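PDB 1TQY: actinorhodin polyketide putative beta-ketoacyl synthase 2 from Streptomyces coelicolor A3, which probably works as the chain length factor of actinorhodin biosynthesis, a ketosynthase-like subunit of the polyketide synthase. Local coordinates for residues G41-F46 and A56-D61. Residues are numbered along the deposited sequence; the frame is centred on the assembly and turned at random.
Sequences GPVTRF and AGQIDD. With NA (sodium ion), chain K.
G41 and A56 face each other as an antiparallel hydrogen-bonded pair in the two-stranded sheet 40-42/55-57, a small antiparallel sheet in the ketosynthase-type fold, and Q58 spans the divergence beyond it. The pair is joined by A56 N to G41 O at 3.0 Å and the less straight G41 N to A56 O at 3.2 Å. On the A56 side, V43 CG2 lies 3.6 Å from A56 CB, and helix 201-208 packs on both residues through W204. Along Q58, CB passes 4.0 Å from R45 NH2 and CG sits over one face of the guanidinium. The chain stays extended beyond CG (chi2 177°), carrying CD out to the backbone of T44. There OE1 accepts from T44 N at 2.8 Å, on a lone pair in the carbonyl plane, while NE2 donates to T44 OG1 at 3.0 Å, close to the amide plane. Together the two bonds fix the rotation of the amide, whose edge meets T44, and NE2 adds a weak bond to D60 OD1. R45 slides past Q58 in the opposite direction; its NH2 pairs with E237, and the salt bridge from NH2 to D60 OD1 is long. Q58 O binds the sodium ion at 2.3 Å, a site shared with P21 O.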
loop_
_atom_site.group_PDB
_atom_site.type_symbol
_atom_site.label_atom_id
_atom_site.label_comp_id
_atom_site.label_asym_id
_atom_site.label_seq_id
_atom_site.Cartn_x
_atom_site.Cartn_y
_atom_site.Cartn_z
ATOM N N GLY B 41 26.156 6.240 -12.228
ATOM C CA GLY B 41 27.284 5.508 -12.751
ATOM C C GLY B 41 26.918 4.087 -13.099
ATOM O O GLY B 41 25.764 3.670 -12.937
ATOM N N PRO B 42 27.883 3.319 -13.609
ATOM C CA PRO B 42 27.624 1.930 -13.972
ATOM C C PRO B 42 27.132 1.101 -12.784
ATOM O O PRO B 42 27.500 1.351 -11.630
ATOM C CB PRO B 42 28.980 1.468 -14.499
ATOM C CG PRO B 42 29.524 2.731 -15.120
ATOM C CD PRO B 42 29.226 3.733 -14.051
ATOM N N VAL B 43 26.278 0.127 -13.078
ATOM C CA VAL B 43 25.752 -0.752 -12.052
ATOM C C VAL B 43 26.863 -1.750 -11.777
ATOM O O VAL B 43 27.451 -2.310 -12.705
ATOM C CB VAL B 43 24.487 -1.505 -12.531
ATOM C CG1 VAL B 43 24.025 -2.481 -11.461
ATOM C CG2 VAL B 43 23.369 -0.503 -12.834
ATOM N N THR B 44 27.157 -1.957 -10.499
ATOM C CA THR B 44 28.220 -2.861 -10.090
ATOM C C THR B 44 27.673 -3.993 -9.226
ATOM O O THR B 44 28.403 -4.904 -8.834
ATOM C CB THR B 44 29.298 -2.078 -9.324
ATOM O OG1 THR B 44 28.720 -1.474 -8.162
ATOM C CG2 THR B 44 29.866 -0.967 -10.203
ATOM N N ARG B 45 26.373 -3.941 -8.954
ATOM C CA ARG B 45 25.715 -4.962 -8.148
ATOM C C ARG B 45 25.776 -6.328 -8.825
ATOM O O ARG B 45 25.612 -7.358 -8.180
ATOM C CB ARG B 45 24.256 -4.568 -7.898
ATOM C CG ARG B 45 24.089 -3.290 -7.091
ATOM C CD ARG B 45 24.691 -3.446 -5.704
ATOM N NE ARG B 45 25.009 -2.158 -5.101
ATOM C CZ ARG B 45 24.178 -1.450 -4.346
ATOM N NH1 ARG B 45 22.956 -1.907 -4.089
ATOM N NH2 ARG B 45 24.574 -0.282 -3.854
ATOM N N PHE B 46 26.015 -6.319 -10.134
ATOM C CA PHE B 46 26.107 -7.533 -10.941
ATOM C C PHE B 46 26.654 -7.094 -12.298
ATOM O O PHE B 46 26.983 -5.925 -12.464
ATOM C CB PHE B 46 24.724 -8.173 -11.080
ATOM C CG PHE B 46 23.690 -7.248 -11.643
ATOM C CD1 PHE B 46 23.585 -7.064 -13.019
ATOM C CD2 PHE B 46 22.852 -6.523 -10.800
ATOM C CE1 PHE B 46 22.663 -6.170 -13.554
ATOM C CE2 PHE B 46 21.924 -5.624 -11.317
ATOM C CZ PHE B 46 21.831 -5.446 -12.706
ATOM N N ALA B 56 22.790 3.553 -13.154
ATOM C CA ALA B 56 21.878 3.645 -12.026
ATOM C C ALA B 56 22.454 4.487 -10.899
ATOM O O ALA B 56 23.663 4.714 -10.830
ATOM C CB ALA B 56 21.539 2.259 -11.504
ATOM N N GLY B 57 21.569 4.965 -10.028
ATOM C CA GLY B 57 21.995 5.752 -8.887
ATOM C C GLY B 57 22.215 4.818 -7.707
ATOM O O GLY B 57 21.274 4.494 -6.982
ATOM N N GLN B 58 23.452 4.376 -7.516
ATOM C CA GLN B 58 23.769 3.481 -6.412
ATOM C C GLN B 58 24.301 4.210 -5.199
ATOM O O GLN B 58 24.948 5.249 -5.320
ATOM C CB GLN B 58 24.832 2.465 -6.816
ATOM C CG GLN B 58 24.392 1.385 -7.757
ATOM C CD GLN B 58 25.552 0.476 -8.152
ATOM O OE1 GLN B 58 25.385 -0.464 -8.925
ATOM N NE2 GLN B 58 26.737 0.760 -7.620
ATOM N N ILE B 59 24.003 3.656 -4.029
ATOM C CA ILE B 59 24.512 4.188 -2.775
ATOM C C ILE B 59 25.656 3.215 -2.481
ATOM O O ILE B 59 25.410 2.041 -2.230
ATOM C CB ILE B 59 23.458 4.116 -1.659
ATOM C CG1 ILE B 59 22.303 5.077 -1.974
ATOM C CG2 ILE B 59 24.108 4.459 -0.316
ATOM C CD1 ILE B 59 21.196 5.070 -0.931
ATOM N N ASP B 60 26.900 3.685 -2.547
ATOM C CA ASP B 60 28.045 2.795 -2.332
ATOM C C ASP B 60 28.808 2.997 -1.039
ATOM O O ASP B 60 29.800 2.323 -0.805
ATOM C CB ASP B 60 29.043 2.905 -3.491
ATOM C CG ASP B 60 28.428 2.570 -4.831
ATOM O OD1 ASP B 60 27.744 1.529 -4.946
ATOM O OD2 ASP B 60 28.645 3.357 -5.775
ATOM N N ASP B 61 28.364 3.912 -0.193
ATOM C CA ASP B 61 29.075 4.146 1.058
ATOM C C ASP B 61 28.228 3.757 2.253
ATOM O O ASP B 61 28.404 4.290 3.349
ATOM C CB ASP B 61 29.469 5.612 1.159
ATOM C CG ASP B 61 28.297 6.536 0.913
ATOM O OD1 ASP B 61 28.466 7.764 1.066
ATOM O OD2 ASP B 61 27.208 6.023 0.565
HETATM NA NA NA K . 26.542 6.890 -5.484
HETATM O O HOH W 1 27.487 5.180 -7.743
HETATM O O HOH W 2 27.129 6.581 -3.677
HETATM O O HOH W 3 28.240 8.374 -6.097
#